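Local coordinates for DR2417 (Deinococcus radiodurans, PDB 4XWW), which is a dimeric metallo-beta-lactamase-family ribonuclease that binds RNA and digests it as a 5'-3' exonuclease, and possibly also cuts as an endonuclease, probably in RNA maturation and decay, at residues E230-G235 with Y374-S379; L242-F245 with R251-N254; V340-N345 with L356-L361; E296-L301 with V306-T311; P180-G183 with G187-S190. All coordinates share one frame; numbering follows the deposited sequence.

Contact 1 of 5, residues E230-G235 with Y374-S379; sequences EEIIKG and YRVHAS. With nucleotides of chain C.
I232 CG1 lies anti to its carbonyl carbon (chi1 -67°), and the chain then runs on extended, which carries CD1 off the helix toward Y374 and V376. V376 CG1 takes the same place on its own backbone (chi1 -68°) and meets that methyl. I232 CD1 is 3.5 Å from V376 CG1, with the two side chains at about a right angle. The same CD1 is 3.8 Å from Y374 CD2 and approaches the tyrosine ring obliquely. The contact is small and apolar. It sets the C-terminal part of helix 222-234 against Y374 and V376 in the loop after strand 367-369. R375 centres an inverse gamma turn, closed by a weak bond from V376 N to Y374 O of 2.9 Å. The other end of the loop is polar and meets RNA. H377 NE2 is hydrogen-bonded to O3' of U1 of chain C at 2.8 Å and 166°. The oxygen lies in the plane of the imidazole, at its edge. On the ring's other nitrogen, ND1 is bonded to R251 NH1, which fixes the ring rotation. S379 OG comes very near OP2 of U2 of chain C, but that approach is doubtful. Its OG also bonds N212 and the backbone N of H381. H377, A378 and S379 belong to the predicted substrate-binding loop of RNase J, with H377 here bonded to O3' of U1 at the RNA backbone.

Contact 2 of 5, residues L242-F245 with R251-N254; sequences LTTF and RIQN
T244 and I252 make the apolar part of the contact. T244 CG2 is 3.9 Å from I252 CG1, and the two side chains lean across each other at a slant. I252 CD1 reaches further along the loop and stops 3.8 Å from F245 O. M273 of helix 271-282 touches both T244 and I252, so the pair is closed in from that helix. The two segments are successive pieces of the beta-CASP domain. Strand 240-243, helix 249-261 and the parallel strand 265-269 form a beta-alpha-beta crossover, with strand 306-310 between the two strands in the sheet. The polar part is looser across the segments. T244 OG1 is 3.5 Å from R251 NH1 and approaches the guanidinium obliquely. Each group has firmer partners. T244 OG1 is hydrogen-bonded to S343 O. R251 NE forms a salt bridge with E222, and NH1 is bonded to S343 OG. The arginine chain bends at chi2 (83°) and again at chi3 (50°), and this folds the guanidinium back beside T244. Contact with RNA comes from F245, whose side chain packs on a sugar of the bound strand. F245 is also a UMP-binding residue of this protein.

Contact 3 of 5, residues V340-N345 with L356-L361; sequences VILSSN and LIVNRL
V340 and L342 meet L361 and V358 through methyl groups, and the flat groups of these segments lie off to the side. The guanidinium of R360 has L356 CD1 over one face, 3.7 Å above the plane and offset toward the rim. Its NH1 forms a salt bridge with E363. The amide of N359 points to the second subunit: ND2 bonds E405 OE1 of that chain and OD1 bonds its R407 N. Between strand and helix the packing is aliphatic. L342 CD1 is 3.5 Å from V358 CG2, and these side chains meet on a slant. L342 CG lies anti to its carbonyl carbon (chi1 -49°), with the chain extended beyond, and this brings CD1 to the helix. One helical turn on, V340 CG1 is 3.8 Å from L361 CD1, the two side chains at about a right angle. I341 points from the other face of the strand toward helix 222-234. Strand 339-342, helix 351-364 and strand 367-369 form a beta-alpha-beta unit of the beta-CASP domain. L321 of helix 320-326 touches both V340 and L342. V358 also packs on R407 of the second subunit. The chemistry implies that apolar burial, not polar bonding, seats this part of the helix on the sheet, while N359, on the same helix, bonds the second subunit.

Contact 4 of 5, residues E296-L301 with V306-T311; sequences EEVGEL and VLFVCT. With nucleotides of chain C.
V298 and V306 lean across each other at a slant, branch against branch. V298 CB is 3.9 Å from V306 CG2, and V298 CG2 is 4.0 Å from V306 CG1. V298 CG2 sits between the backbone N and the carbonyl carbon (chi1 of CG1 -62°). From there V298 CG2 comes obliquely to the ring of F308, 3.7 Å from F308 CZ. The ring of F308 also stacks with F241. L301 adds its CB, with L301 CB 4.1 Å from V306 CG2. V298 to L301 is a type I beta turn, closed by L301 N to V298 O at 2.9 Å. That turn presents both V298 and L301 to the strand. Just past the strand, T311 OG1 donates to OP1 of U6 of chain C at 2.6 Å, and it is also bonded to V320 N. A short, weakly bonded helix and turn thus pack on V306 and F308 of strand 306-310. The residue after its C-terminal end meets RNA, as binding sites often do in parallel alpha/beta sheets like this one of the beta-CASP domain.

Contact 5 of 5, residues P180-G183 with G187-S190; sequences PDVG and GIVS
V182 lays CG2 against the branch point of I188, with V182 CG2 4.0 Å from I188 CB. The two side chains meet at about a right angle. Y250 of helix 249-261 touches both. Beside this pair, V189 CG1 stands 3.9 Å from P180 O, an apolar methyl against a carbonyl at the exposed side of the loop. The polar link between the segments runs through water. Water 1 accepts from V182 N at 3.2 Å and donates to I188 O at 2.6 Å. A second water, water 2, lies near the same two atoms. Its bond from V182 N is weak, and its approach to I188 O is short enough to be doubtful. Segment 180-183 is also shaped from within. D181 OD1 accepts from G183 N at 2.8 Å with an angle of 131°, which makes an Asx turn. The donor comes from above the carboxylate plane, 56° out of it. The turn leads into a positive phi of 96° at G183, where glycine is called for. V182 O then accepts from N254 ND2, tying the loop to helix 249-261. S190 OG is bonded to T152 OG1. Both segments belong to the long connection between strand 168-172 and helix 192-201 of the metallo-beta-lactamase domain, at the place where that domain meets the beta-CASP domain.

Contacts 2 and 3 are fully buried, and contact 4 is mostly so. All three pack helices or turns on the parallel sheet of the beta-CASP domain. Strand 240-243 of contact 2 has strand 339-342 of contact 3 on one side and strand 306-310 of contact 4 on the other. The side chains that meet in contacts 3 and 4 are apolar, while contact 2 sets methyls beside a buried arginine, with F245 next to the RNA. Contact 1 is partly buried and lies beside contacts 2 and 3, with its loop turning from apolar to RNA-binding. Contact 5 is also partly buried, with P180 and V189 exposed. It belongs to the other domain and uses water as a bridge.

Contact 1 of 5, residues E230-G235 with Y374-S379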
# COMPACT_ATOMS: atom_id res chain seq x y z
N GLU A 230 10.37 6.37 -27.48
CA GLU A 230 10.89 5.98 -28.79
C GLU A 230 12.34 5.51 -28.69
O GLU A 230 12.72 4.54 -29.35
CB GLU A 230 10.76 7.14 -29.79
CG GLU A 230 11.18 6.73 -31.21
CD GLU A 230 10.65 7.65 -32.29
OE1 GLU A 230 10.35 8.82 -31.98
OE2 GLU A 230 10.50 7.19 -33.44
N GLU A 231 13.13 6.16 -27.84
CA GLU A 231 14.53 5.78 -27.68
C GLU A 231 14.64 4.36 -27.12
O GLU A 231 15.41 3.54 -27.61
CB GLU A 231 15.27 6.78 -26.79
CG GLU A 231 16.78 6.52 -26.64
CD GLU A 231 17.49 7.59 -25.81
OE1 GLU A 231 16.99 7.92 -24.71
OE2 GLU A 231 18.53 8.11 -26.27
N ILE A 232 13.84 4.06 -26.09
CA ILE A 232 13.81 2.72 -25.51
C ILE A 232 13.34 1.67 -26.53
O ILE A 232 14.00 0.65 -26.73
CB ILE A 232 12.91 2.71 -24.26
CG1 ILE A 232 13.57 3.56 -23.17
CG2 ILE A 232 12.66 1.27 -23.79
CD1 ILE A 232 12.62 3.98 -22.07
N ILE A 233 12.22 1.94 -27.18
CA ILE A 233 11.61 0.95 -28.06
C ILE A 233 12.48 0.68 -29.28
O ILE A 233 12.64 -0.47 -29.70
CB ILE A 233 10.17 1.39 -28.43
CG1 ILE A 233 9.32 1.27 -27.15
CG2 ILE A 233 9.59 0.58 -29.60
CD1 ILE A 233 7.94 1.89 -27.21
N LYS A 234 13.11 1.73 -29.82
CA LYS A 234 14.03 1.57 -30.95
C LYS A 234 15.13 0.58 -30.61
O LYS A 234 15.60 -0.17 -31.48
CB LYS A 234 14.64 2.92 -31.32
CG LYS A 234 15.62 2.87 -32.46
CD LYS A 234 16.07 4.28 -32.82
CE LYS A 234 17.08 4.26 -33.96
NZ LYS A 234 17.55 5.63 -34.27
N GLY A 235 15.51 0.54 -29.34
CA GLY A 235 16.55 -0.36 -28.87
C GLY A 235 16.11 -1.76 -28.47
O GLY A 235 16.96 -2.61 -28.16
N TYR A 374 13.56 4.63 -15.72
CA TYR A 374 13.30 5.16 -17.05
C TYR A 374 12.17 6.18 -16.96
O TYR A 374 11.14 5.92 -16.33
CB TYR A 374 12.92 4.04 -18.01
CG TYR A 374 14.00 3.00 -18.19
CD1 TYR A 374 14.08 1.91 -17.33
CD2 TYR A 374 14.91 3.09 -19.22
CE1 TYR A 374 15.03 0.93 -17.50
CE2 TYR A 374 15.89 2.11 -19.40
CZ TYR A 374 15.94 1.04 -18.52
OH TYR A 374 16.90 0.08 -18.69
N ARG A 375 12.35 7.35 -17.57
CA ARG A 375 11.31 8.38 -17.46
C ARG A 375 10.27 8.14 -18.52
O ARG A 375 10.31 8.74 -19.60
CB ARG A 375 11.88 9.79 -17.58
CG ARG A 375 10.83 10.83 -17.17
CD ARG A 375 11.24 12.28 -17.42
NE ARG A 375 12.49 12.62 -16.74
CZ ARG A 375 12.57 13.04 -15.48
NH1 ARG A 375 13.75 13.33 -14.95
NH2 ARG A 375 11.47 13.17 -14.75
N VAL A 376 9.35 7.23 -18.23
CA VAL A 376 8.38 6.79 -19.21
C VAL A 376 6.94 7.14 -18.78
O VAL A 376 5.98 6.61 -19.31
CB VAL A 376 8.50 5.29 -19.50
CG1 VAL A 376 9.82 5.01 -20.22
CG2 VAL A 376 8.42 4.46 -18.22
N HIS A 377 6.82 8.04 -17.81
CA HIS A 377 5.50 8.54 -17.42
C HIS A 377 5.57 9.99 -16.98
O HIS A 377 6.51 10.39 -16.29
CB HIS A 377 4.93 7.70 -16.28
CG HIS A 377 3.58 8.16 -15.82
ND1 HIS A 377 2.44 8.03 -16.58
CD2 HIS A 377 3.19 8.73 -14.66
CE1 HIS A 377 1.41 8.52 -15.92
NE2 HIS A 377 1.84 8.95 -14.74
N ALA A 378 4.56 10.77 -17.38
CA ALA A 378 4.33 12.11 -16.87
C ALA A 378 2.95 12.19 -16.25
O ALA A 378 1.98 11.77 -16.87
CB ALA A 378 4.47 13.15 -17.99
N SER A 379 2.87 12.75 -15.05
CA SER A 379 1.60 12.98 -14.38
C SER A 379 0.65 13.85 -15.21
O SER A 379 1.09 14.71 -15.98
CB SER A 379 1.86 13.66 -13.02
OG SER A 379 0.65 14.03 -12.37
P U C 2 -0.78 10.85 -12.33
OP1 U C 2 -1.50 10.96 -13.62
OP2 U C 2 -0.18 12.06 -11.72
O5' U C 2 -1.74 10.22 -11.22
C5' U C 2 -2.53 9.06 -11.49
C4' U C 2 -3.87 9.16 -10.79
O4' U C 2 -3.69 8.95 -9.36
C3' U C 2 -4.60 10.49 -10.94
O3' U C 2 -5.98 10.24 -11.12
C2' U C 2 -4.39 11.15 -9.58
O2' U C 2 -5.41 12.08 -9.26
C1' U C 2 -4.43 9.93 -8.67
N1 U C 2 -3.81 10.15 -7.35
C2 U C 2 -4.46 9.63 -6.25
O2 U C 2 -5.51 9.00 -6.33
N3 U C 2 -3.84 9.86 -5.05
C4 U C 2 -2.66 10.55 -4.84
O4 U C 2 -2.23 10.68 -3.69
C5 U C 2 -2.06 11.06 -6.03
C6 U C 2 -2.64 10.85 -7.22
O3' U C 1 0.38 9.75 -12.49

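Contact 2 of 5, residues L242-F245 with R251-N254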
# COMPACT_ATOMS: atom_id res chain seq x y z
N LEU A 242 3.49 -2.77 -23.63
CA LEU A 242 3.45 -1.53 -22.87
C LEU A 242 2.08 -1.38 -22.22
O LEU A 242 1.08 -1.69 -22.86
CB LEU A 242 3.76 -0.33 -23.78
CG LEU A 242 3.77 1.05 -23.13
CD1 LEU A 242 4.77 1.95 -23.86
CD2 LEU A 242 2.36 1.69 -23.15
N THR A 243 2.04 -0.93 -20.97
CA THR A 243 0.78 -0.63 -20.30
C THR A 243 0.78 0.80 -19.82
O THR A 243 1.81 1.36 -19.48
CB THR A 243 0.51 -1.58 -19.10
OG1 THR A 243 -0.80 -1.34 -18.57
CG2 THR A 243 1.54 -1.37 -17.98
N THR A 244 -0.41 1.42 -19.87
CA THR A 244 -0.61 2.75 -19.37
C THR A 244 -2.12 2.82 -19.09
O THR A 244 -2.81 1.82 -19.29
CB THR A 244 -0.15 3.80 -20.41
OG1 THR A 244 -0.14 5.10 -19.83
CG2 THR A 244 -1.05 3.76 -21.64
N PHE A 245 -2.64 3.94 -18.61
CA PHE A 245 -4.09 4.07 -18.46
C PHE A 245 -4.74 3.99 -19.84
O PHE A 245 -4.24 4.62 -20.76
CB PHE A 245 -4.47 5.40 -17.78
CG PHE A 245 -3.64 5.72 -16.57
CD1 PHE A 245 -3.68 4.91 -15.45
CD2 PHE A 245 -2.83 6.85 -16.55
CE1 PHE A 245 -2.91 5.21 -14.34
CE2 PHE A 245 -2.06 7.16 -15.44
CZ PHE A 245 -2.10 6.34 -14.33
N ARG A 251 -0.66 9.91 -24.73
CA ARG A 251 0.38 8.88 -24.56
C ARG A 251 0.25 7.76 -25.60
O ARG A 251 1.22 7.40 -26.28
CB ARG A 251 0.30 8.30 -23.15
CG ARG A 251 1.40 7.27 -22.75
CD ARG A 251 2.70 7.93 -22.28
NE ARG A 251 2.49 8.95 -21.26
CZ ARG A 251 2.36 8.73 -19.96
NH1 ARG A 251 2.45 7.48 -19.46
NH2 ARG A 251 2.16 9.77 -19.14
N ILE A 252 -0.96 7.21 -25.72
CA ILE A 252 -1.17 6.11 -26.64
C ILE A 252 -1.00 6.56 -28.09
O ILE A 252 -0.38 5.86 -28.89
CB ILE A 252 -2.55 5.47 -26.43
CG1 ILE A 252 -2.60 4.85 -25.03
CG2 ILE A 252 -2.79 4.41 -27.48
CD1 ILE A 252 -3.99 4.40 -24.57
N GLN A 253 -1.52 7.73 -28.44
CA GLN A 253 -1.35 8.20 -29.82
C GLN A 253 0.13 8.36 -30.15
O GLN A 253 0.60 7.94 -31.21
CB GLN A 253 -2.07 9.53 -30.06
CG GLN A 253 -1.82 10.09 -31.47
CD GLN A 253 -2.51 9.28 -32.56
OE1 GLN A 253 -3.65 8.83 -32.39
NE2 GLN A 253 -1.84 9.13 -33.70
N ASN A 254 0.87 8.95 -29.23
CA ASN A 254 2.31 9.12 -29.46
C ASN A 254 3.02 7.77 -29.60
O ASN A 254 3.95 7.64 -30.39
CB ASN A 254 2.93 9.97 -28.34
CG ASN A 254 2.47 11.42 -28.38
OD1 ASN A 254 2.09 11.94 -29.44
ND2 ASN A 254 2.52 12.09 -27.24

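Contact 3 of 5, residues V340-N345 with L356-L361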
# COMPACT_ATOMS: atom_id res chain seq x y z
N VAL A 340 8.80 -5.41 -21.28
CA VAL A 340 7.55 -4.87 -20.75
C VAL A 340 7.79 -3.49 -20.17
O VAL A 340 8.67 -3.29 -19.33
CB VAL A 340 6.93 -5.78 -19.69
CG1 VAL A 340 5.72 -5.06 -19.01
CG2 VAL A 340 6.50 -7.07 -20.34
N ILE A 341 7.02 -2.52 -20.65
CA ILE A 341 7.15 -1.14 -20.20
C ILE A 341 5.92 -0.74 -19.40
O ILE A 341 4.79 -0.81 -19.90
CB ILE A 341 7.32 -0.16 -21.37
CG1 ILE A 341 8.55 -0.49 -22.23
CG2 ILE A 341 7.35 1.30 -20.88
CD1 ILE A 341 8.53 0.23 -23.61
N LEU A 342 6.14 -0.30 -18.16
CA LEU A 342 5.07 0.27 -17.34
C LEU A 342 5.10 1.79 -17.50
O LEU A 342 5.87 2.47 -16.83
CB LEU A 342 5.23 -0.13 -15.86
CG LEU A 342 5.46 -1.62 -15.61
CD1 LEU A 342 5.50 -1.95 -14.09
CD2 LEU A 342 4.43 -2.45 -16.30
N SER A 343 4.28 2.30 -18.42
CA SER A 343 4.21 3.74 -18.68
C SER A 343 3.20 4.36 -17.72
O SER A 343 2.13 4.82 -18.14
CB SER A 343 3.83 4.00 -20.15
OG SER A 343 3.97 5.37 -20.50
N SER A 344 3.55 4.36 -16.44
CA SER A 344 2.65 4.72 -15.35
C SER A 344 3.43 4.65 -14.04
O SER A 344 4.52 4.10 -13.99
CB SER A 344 1.45 3.79 -15.27
OG SER A 344 1.88 2.45 -15.12
N ASN A 345 2.85 5.22 -12.99
CA ASN A 345 3.35 5.12 -11.64
C ASN A 345 2.23 4.53 -10.83
O ASN A 345 1.07 4.85 -11.07
CB ASN A 345 3.74 6.49 -11.08
CG ASN A 345 5.14 6.91 -11.43
OD1 ASN A 345 6.07 6.10 -11.43
ND2 ASN A 345 5.30 8.19 -11.71
N LEU A 356 3.98 -6.76 -7.28
CA LEU A 356 3.79 -8.19 -7.42
C LEU A 356 4.00 -8.55 -8.88
O LEU A 356 4.65 -9.54 -9.21
CB LEU A 356 2.39 -8.61 -6.96
CG LEU A 356 1.99 -10.04 -7.30
CD1 LEU A 356 2.95 -11.02 -6.63
CD2 LEU A 356 0.56 -10.31 -6.86
N ILE A 357 3.46 -7.71 -9.76
CA ILE A 357 3.57 -7.96 -11.18
C ILE A 357 5.00 -7.75 -11.64
O ILE A 357 5.51 -8.55 -12.43
CB ILE A 357 2.61 -7.06 -11.98
CG1 ILE A 357 1.19 -7.63 -11.83
CG2 ILE A 357 3.01 -7.01 -13.45
CD1 ILE A 357 0.12 -6.80 -12.48
N VAL A 358 5.66 -6.72 -11.11
CA VAL A 358 7.04 -6.46 -11.51
C VAL A 358 7.93 -7.65 -11.17
O VAL A 358 8.72 -8.10 -12.01
CB VAL A 358 7.56 -5.17 -10.86
CG1 VAL A 358 9.10 -5.08 -10.98
CG2 VAL A 358 6.90 -3.96 -11.53
N ASN A 359 7.82 -8.18 -9.96
CA ASN A 359 8.64 -9.34 -9.61
C ASN A 359 8.34 -10.58 -10.46
O ASN A 359 9.25 -11.33 -10.79
CB ASN A 359 8.50 -9.67 -8.11
CG ASN A 359 9.38 -8.78 -7.26
OD1 ASN A 359 10.57 -8.67 -7.51
ND2 ASN A 359 8.78 -8.08 -6.30
N ARG A 360 7.07 -10.79 -10.82
CA ARG A 360 6.76 -11.92 -11.68
C ARG A 360 7.37 -11.72 -13.07
O ARG A 360 7.84 -12.70 -13.67
CB ARG A 360 5.26 -12.15 -11.80
CG ARG A 360 4.57 -12.55 -10.49
CD ARG A 360 4.86 -13.98 -10.09
NE ARG A 360 4.55 -14.21 -8.68
CZ ARG A 360 5.41 -13.99 -7.69
NH1 ARG A 360 6.63 -13.52 -7.95
NH2 ARG A 360 5.05 -14.22 -6.43
N LEU A 361 7.32 -10.49 -13.59
CA LEU A 361 7.95 -10.20 -14.87
C LEU A 361 9.45 -10.50 -14.81
O LEU A 361 9.98 -11.16 -15.71
CB LEU A 361 7.71 -8.74 -15.27
CG LEU A 361 6.24 -8.44 -15.55
CD1 LEU A 361 6.03 -6.91 -15.70
CD2 LEU A 361 5.75 -9.19 -16.79

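Contact 4 of 5, residues E296-L301 with V306-T311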
# COMPACT_ATOMS: atom_id res chain seq x y z
N GLU A 296 -3.43 -12.65 -32.95
CA GLU A 296 -3.24 -13.71 -33.94
C GLU A 296 -2.48 -13.18 -35.15
O GLU A 296 -1.56 -13.82 -35.65
CB GLU A 296 -4.58 -14.30 -34.35
CG GLU A 296 -5.26 -15.12 -33.26
CD GLU A 296 -6.20 -14.30 -32.38
OE1 GLU A 296 -6.19 -13.05 -32.43
OE2 GLU A 296 -6.98 -14.93 -31.64
N GLU A 297 -2.84 -11.98 -35.59
CA GLU A 297 -2.26 -11.38 -36.79
C GLU A 297 -0.78 -11.00 -36.61
O GLU A 297 0.00 -11.14 -37.55
CB GLU A 297 -3.09 -10.16 -37.20
CG GLU A 297 -4.49 -10.57 -37.68
CD GLU A 297 -5.42 -9.40 -38.00
OE1 GLU A 297 -5.25 -8.30 -37.44
OE2 GLU A 297 -6.32 -9.61 -38.83
N VAL A 298 -0.40 -10.52 -35.43
CA VAL A 298 1.00 -10.15 -35.21
C VAL A 298 1.88 -11.35 -34.97
O VAL A 298 3.10 -11.27 -35.09
CB VAL A 298 1.19 -9.19 -34.05
CG1 VAL A 298 0.47 -7.91 -34.32
CG2 VAL A 298 0.78 -9.83 -32.70
N GLY A 299 1.26 -12.48 -34.64
CA GLY A 299 1.98 -13.72 -34.48
C GLY A 299 2.62 -14.14 -35.79
O GLY A 299 3.54 -14.96 -35.80
N GLU A 300 2.13 -13.58 -36.90
CA GLU A 300 2.69 -13.84 -38.22
C GLU A 300 3.99 -13.08 -38.45
O GLU A 300 4.74 -13.41 -39.36
CB GLU A 300 1.68 -13.43 -39.31
CG GLU A 300 0.39 -14.20 -39.26
CD GLU A 300 0.39 -15.34 -40.24
OE1 GLU A 300 1.10 -15.25 -41.27
OE2 GLU A 300 -0.31 -16.34 -39.98
N LEU A 301 4.22 -12.06 -37.63
CA LEU A 301 5.36 -11.15 -37.78
C LEU A 301 6.57 -11.55 -36.93
O LEU A 301 6.46 -12.38 -36.02
CB LEU A 301 4.92 -9.74 -37.41
CG LEU A 301 3.65 -9.18 -38.09
CD1 LEU A 301 3.35 -7.75 -37.61
CD2 LEU A 301 3.81 -9.24 -39.58
N VAL A 306 6.58 -6.08 -33.37
CA VAL A 306 5.34 -6.20 -32.61
C VAL A 306 5.29 -5.30 -31.38
O VAL A 306 6.24 -5.24 -30.60
CB VAL A 306 5.14 -7.67 -32.20
CG1 VAL A 306 3.94 -7.81 -31.32
CG2 VAL A 306 4.99 -8.55 -33.45
N LEU A 307 4.19 -4.56 -31.22
CA LEU A 307 3.98 -3.81 -29.99
C LEU A 307 2.55 -4.04 -29.45
O LEU A 307 1.57 -3.85 -30.17
CB LEU A 307 4.24 -2.32 -30.22
CG LEU A 307 4.41 -1.50 -28.94
CD1 LEU A 307 5.36 -0.34 -29.17
CD2 LEU A 307 3.08 -0.97 -28.46
N PHE A 308 2.46 -4.46 -28.20
CA PHE A 308 1.18 -4.64 -27.53
C PHE A 308 0.95 -3.47 -26.57
O PHE A 308 1.78 -3.21 -25.71
CB PHE A 308 1.16 -5.95 -26.72
CG PHE A 308 1.21 -7.19 -27.54
CD1 PHE A 308 2.42 -7.76 -27.89
CD2 PHE A 308 0.04 -7.84 -27.92
CE1 PHE A 308 2.46 -8.94 -28.62
CE2 PHE A 308 0.08 -9.00 -28.65
CZ PHE A 308 1.29 -9.55 -29.01
N VAL A 309 -0.18 -2.79 -26.71
CA VAL A 309 -0.58 -1.76 -25.75
C VAL A 309 -1.68 -2.40 -24.91
O VAL A 309 -2.70 -2.81 -25.45
CB VAL A 309 -1.09 -0.48 -26.45
CG1 VAL A 309 -1.47 0.56 -25.42
CG2 VAL A 309 -0.04 0.06 -27.38
N CYS A 310 -1.43 -2.55 -23.60
CA CYS A 310 -2.20 -3.44 -22.72
C CYS A 310 -2.82 -2.75 -21.49
O CYS A 310 -2.22 -1.84 -20.93
CB CYS A 310 -1.30 -4.56 -22.18
SG CYS A 310 -0.30 -5.50 -23.37
N THR A 311 -3.98 -3.23 -21.05
CA THR A 311 -4.57 -2.84 -19.78
C THR A 311 -3.78 -3.41 -18.62
O THR A 311 -3.08 -4.41 -18.77
CB THR A 311 -6.00 -3.33 -19.69
OG1 THR A 311 -6.03 -4.73 -19.96
CG2 THR A 311 -6.89 -2.60 -20.71
P U C 6 -9.30 -4.99 -18.73
OP1 U C 6 -8.31 -5.86 -19.42
OP2 U C 6 -9.99 -3.89 -19.47
O5' U C 6 -10.46 -5.91 -18.14
C5' U C 6 -10.19 -6.93 -17.19
C4' U C 6 -11.46 -7.49 -16.62
O4' U C 6 -12.16 -6.45 -15.89
C3' U C 6 -12.48 -7.97 -17.63
O3' U C 6 -12.21 -9.27 -18.12
C2' U C 6 -13.80 -7.85 -16.88
O2' U C 6 -13.95 -8.92 -15.96
C1' U C 6 -13.56 -6.57 -16.08
N1 U C 6 -14.06 -5.37 -16.80
C2 U C 6 -15.38 -5.02 -16.62
O2 U C 6 -16.14 -5.65 -15.90
N3 U C 6 -15.80 -3.91 -17.32
C4 U C 6 -15.04 -3.12 -18.16
O4 U C 6 -15.56 -2.15 -18.71
C5 U C 6 -13.68 -3.55 -18.30
C6 U C 6 -13.25 -4.63 -17.63
P U C 5 -7.95 1.31 -17.00
OP1 U C 5 -6.86 1.46 -16.02
OP2 U C 5 -7.66 1.41 -18.44
O5' U C 5 -8.66 -0.09 -16.74
C5' U C 5 -7.92 -1.31 -16.94
C4' U C 5 -8.41 -2.40 -16.02
O4' U C 5 -9.22 -1.83 -14.95
C3' U C 5 -9.33 -3.43 -16.65
O3' U C 5 -8.62 -4.38 -17.43
C2' U C 5 -9.99 -4.02 -15.42
O2' U C 5 -9.15 -4.91 -14.72
C1' U C 5 -10.22 -2.76 -14.59
N1 U C 5 -11.54 -2.16 -14.84
C2 U C 5 -12.62 -2.70 -14.17
O2 U C 5 -12.52 -3.61 -13.37
N3 U C 5 -13.83 -2.11 -14.46
C4 U C 5 -14.06 -1.08 -15.34
O4 U C 5 -15.21 -0.66 -15.48
C5 U C 5 -12.90 -0.59 -16.00
C6 U C 5 -11.71 -1.14 -15.74

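Contact 5 of 5, residues P180-G183 with G187-S190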
# COMPACT_ATOMS: atom_id res chain seq x y z
N PRO A 180 3.44 22.16 -22.44
CA PRO A 180 3.65 23.01 -23.62
C PRO A 180 3.48 22.27 -24.95
O PRO A 180 3.32 22.92 -25.98
CB PRO A 180 5.10 23.50 -23.45
CG PRO A 180 5.72 22.61 -22.46
CD PRO A 180 4.64 22.06 -21.58
N ASP A 181 3.49 20.94 -24.92
CA ASP A 181 3.34 20.15 -26.15
C ASP A 181 3.01 18.70 -25.81
O ASP A 181 3.89 17.94 -25.41
CB ASP A 181 4.63 20.23 -26.98
CG ASP A 181 4.54 19.41 -28.26
OD1 ASP A 181 3.42 18.98 -28.64
OD2 ASP A 181 5.60 19.22 -28.90
N VAL A 182 1.75 18.32 -25.95
CA VAL A 182 1.37 16.94 -25.63
C VAL A 182 1.86 15.98 -26.71
O VAL A 182 1.81 14.77 -26.53
CB VAL A 182 -0.15 16.78 -25.42
CG1 VAL A 182 -0.57 17.48 -24.13
CG2 VAL A 182 -0.93 17.34 -26.61
N GLY A 183 2.34 16.52 -27.82
CA GLY A 183 3.13 15.73 -28.76
C GLY A 183 2.38 15.15 -29.94
O GLY A 183 2.98 14.52 -30.82
N GLY A 187 -1.78 20.86 -32.00
CA GLY A 187 -1.76 22.22 -31.50
C GLY A 187 -2.39 22.41 -30.13
O GLY A 187 -2.63 23.53 -29.71
N ILE A 188 -2.65 21.32 -29.41
CA ILE A 188 -3.32 21.44 -28.12
C ILE A 188 -2.43 22.12 -27.09
O ILE A 188 -1.31 21.68 -26.84
CB ILE A 188 -3.74 20.07 -27.58
CG1 ILE A 188 -4.70 19.42 -28.57
CG2 ILE A 188 -4.41 20.24 -26.22
CD1 ILE A 188 -4.86 17.94 -28.36
N VAL A 189 -2.94 23.19 -26.49
CA VAL A 189 -2.23 23.88 -25.40
C VAL A 189 -3.22 24.50 -24.41
O VAL A 189 -4.36 24.82 -24.77
CB VAL A 189 -1.28 25.03 -25.90
CG1 VAL A 189 -0.15 24.50 -26.74
CG2 VAL A 189 -2.07 26.18 -26.63
N SER A 190 -2.77 24.66 -23.16
CA SER A 190 -3.61 25.32 -22.16
C SER A 190 -3.88 26.77 -22.56
O SER A 190 -3.00 27.46 -23.07
CB SER A 190 -2.99 25.26 -20.77
OG SER A 190 -2.82 23.92 -20.34
O HOH W 1 0.23 20.05 -28.19
O HOH W 2 0.21 20.81 -25.13